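Side-chain contact in subtilase cytotoxin, subunit B (Escherichia coli, PDB 3DWA), which forms the pentameric B subunit of an AB5 toxin and probably recognises the host-cell glycans through which the toxin attaches: residues L65-T69 with T70-V74. Numbering follows the deposited sequence.
Sequences LYFYT and TGQPV
Val-74 drops a single methyl almost onto the centre of the Phe-67 ring: CG1 stands 3.5 Å from the centroid of that ring and 10° off its normal, a CH-pi contact made across the turn that ends the helix. The edge of the same ring is taken by Gln-72, whose OE1 lies in the ring plane, 3.4 Å from Phe-67 CD1, with the amide turned 84° to the ring. A hydrogen bond of 2.7 Å from Thr-70 OG1 to Gln-72 OE1 helps to hold the amide there; its NE2 makes a weak hydrogen bond to Tyr-68 OH of a neighbouring subunit. Thr-70 OG1 can serve in this way because, at chi1 66°, it sits between backbone N and carbonyl carbon; it also accepts from Gln-72 N at 3.3 Å, closing an ST turn where helix 57-70 gives way to strand 73-79. Gly-71, with a positive phi, is the first residue to leave helical geometry, yet its N still donates to Phe-67 O, and a water bridges that oxygen to Gln-72 O. Thr-70 CG2 makes an off-centre CH-pi contact with the Tyr-66 ring, 4.1 Å from its centroid. On the sheet side, Phe-67 packs on Ile-16 and Leu-100, while Tyr-66 OH and Thr-69 OG1 of a neighbouring subunit share a hydrogen bond.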
loop_
_atom_site.group_PDB
_atom_site.type_symbol
_atom_site.label_atom_id
_atom_site.label_comp_id
_atom_site.label_asym_id
_atom_site.label_seq_id
_atom_site.Cartn_x
_atom_site.Cartn_y
_atom_site.Cartn_z
ATOM N N LEU C 65 -2.775 -10.480 -4.524
ATOM C CA LEU C 65 -3.837 -10.088 -3.615
ATOM C C LEU C 65 -4.918 -9.266 -4.309
ATOM O O LEU C 65 -6.141 -9.497 -4.072
ATOM C CB LEU C 65 -3.304 -9.404 -2.332
ATOM C CG LEU C 65 -4.384 -9.068 -1.274
ATOM C CD1 LEU C 65 -5.072 -10.348 -0.738
ATOM C CD2 LEU C 65 -3.896 -8.217 -0.055
ATOM N N TYR C 66 -4.502 -8.349 -5.180
ATOM C CA TYR C 66 -5.428 -7.636 -6.073
ATOM C C TYR C 66 -6.353 -8.596 -6.879
ATOM O O TYR C 66 -7.582 -8.465 -6.875
ATOM C CB TYR C 66 -4.635 -6.734 -7.044
ATOM C CG TYR C 66 -5.510 -5.913 -7.940
ATOM C CD1 TYR C 66 -5.964 -4.651 -7.530
ATOM C CD2 TYR C 66 -5.932 -6.406 -9.194
ATOM C CE1 TYR C 66 -6.790 -3.866 -8.380
ATOM C CE2 TYR C 66 -6.775 -5.654 -10.029
ATOM C CZ TYR C 66 -7.198 -4.391 -9.607
ATOM O OH TYR C 66 -8.001 -3.638 -10.417
ATOM N N PHE C 67 -5.752 -9.537 -7.603
ATOM C CA PHE C 67 -6.477 -10.464 -8.465
ATOM C C PHE C 67 -7.329 -11.464 -7.670
ATOM O O PHE C 67 -8.399 -11.882 -8.103
ATOM C CB PHE C 67 -5.461 -11.233 -9.341
ATOM C CG PHE C 67 -4.899 -10.438 -10.460
ATOM C CD1 PHE C 67 -5.669 -9.478 -11.126
ATOM C CD2 PHE C 67 -3.611 -10.689 -10.926
ATOM C CE1 PHE C 67 -5.154 -8.783 -12.221
ATOM C CE2 PHE C 67 -3.103 -9.987 -11.999
ATOM C CZ PHE C 67 -3.878 -9.028 -12.654
ATOM N N TYR C 68 -6.861 -11.856 -6.491
ATOM C CA TYR C 68 -7.709 -12.596 -5.553
ATOM C C TYR C 68 -9.011 -11.818 -5.243
ATOM O O TYR C 68 -10.117 -12.419 -5.159
ATOM C CB TYR C 68 -6.960 -12.905 -4.251
ATOM C CG TYR C 68 -7.825 -13.555 -3.182
ATOM C CD1 TYR C 68 -8.215 -14.913 -3.284
ATOM C CD2 TYR C 68 -8.230 -12.835 -2.051
ATOM C CE1 TYR C 68 -9.010 -15.524 -2.301
ATOM C CE2 TYR C 68 -9.032 -13.446 -1.071
ATOM C CZ TYR C 68 -9.424 -14.795 -1.217
ATOM O OH TYR C 68 -10.227 -15.386 -0.249
ATOM N N THR C 69 -8.861 -10.511 -5.005
ATOM C CA THR C 69 -9.962 -9.615 -4.678
ATOM C C THR C 69 -10.946 -9.456 -5.842
ATOM O O THR C 69 -12.155 -9.528 -5.615
ATOM C CB THR C 69 -9.461 -8.221 -4.238
ATOM O OG1 THR C 69 -8.433 -8.361 -3.235
ATOM C CG2 THR C 69 -10.610 -7.369 -3.675
ATOM N N THR C 70 -10.455 -9.197 -7.060
ATOM C CA THR C 70 -11.347 -9.011 -8.201
ATOM C C THR C 70 -12.019 -10.335 -8.667
ATOM O O THR C 70 -13.114 -10.311 -9.228
ATOM C CB THR C 70 -10.672 -8.346 -9.417
ATOM O OG1 THR C 70 -9.686 -9.220 -9.944
ATOM C CG2 THR C 70 -10.047 -6.943 -9.081
ATOM N N GLY C 71 -11.350 -11.468 -8.447
ATOM C CA GLY C 71 -11.846 -12.744 -8.949
ATOM C C GLY C 71 -11.690 -12.923 -10.450
ATOM O O GLY C 71 -12.211 -13.886 -11.013
ATOM N N GLN C 72 -11.014 -11.971 -11.094
ATOM C CA GLN C 72 -10.622 -11.996 -12.531
ATOM C C GLN C 72 -9.854 -13.207 -12.938
ATOM O O GLN C 72 -9.004 -13.647 -12.163
ATOM C CB GLN C 72 -9.549 -10.939 -12.766
ATOM C CG GLN C 72 -10.001 -9.772 -13.178
ATOM C CD GLN C 72 -8.854 -8.748 -13.198
ATOM O OE1 GLN C 72 -8.566 -8.070 -12.168
ATOM N NE2 GLN C 72 -8.253 -8.581 -14.385
ATOM N N PRO C 73 -10.062 -13.681 -14.198
ATOM C CA PRO C 73 -9.249 -14.772 -14.704
ATOM C C PRO C 73 -7.881 -14.199 -15.143
ATOM O O PRO C 73 -7.853 -13.198 -15.836
ATOM C CB PRO C 73 -10.058 -15.268 -15.915
ATOM C CG PRO C 73 -10.756 -13.989 -16.434
ATOM C CD PRO C 73 -11.104 -13.251 -15.159
ATOM N N VAL C 74 -6.791 -14.831 -14.717
ATOM C CA VAL C 74 -5.417 -14.324 -14.882
ATOM C C VAL C 74 -4.496 -15.483 -15.341
ATOM O O VAL C 74 -4.881 -16.662 -15.277
ATOM C CB VAL C 74 -4.871 -13.625 -13.583
ATOM C CG1 VAL C 74 -5.809 -12.449 -13.200
ATOM C CG2 VAL C 74 -4.755 -14.637 -12.407
HETATM O O HOH W 1 -8.182 -14.200 -9.699
#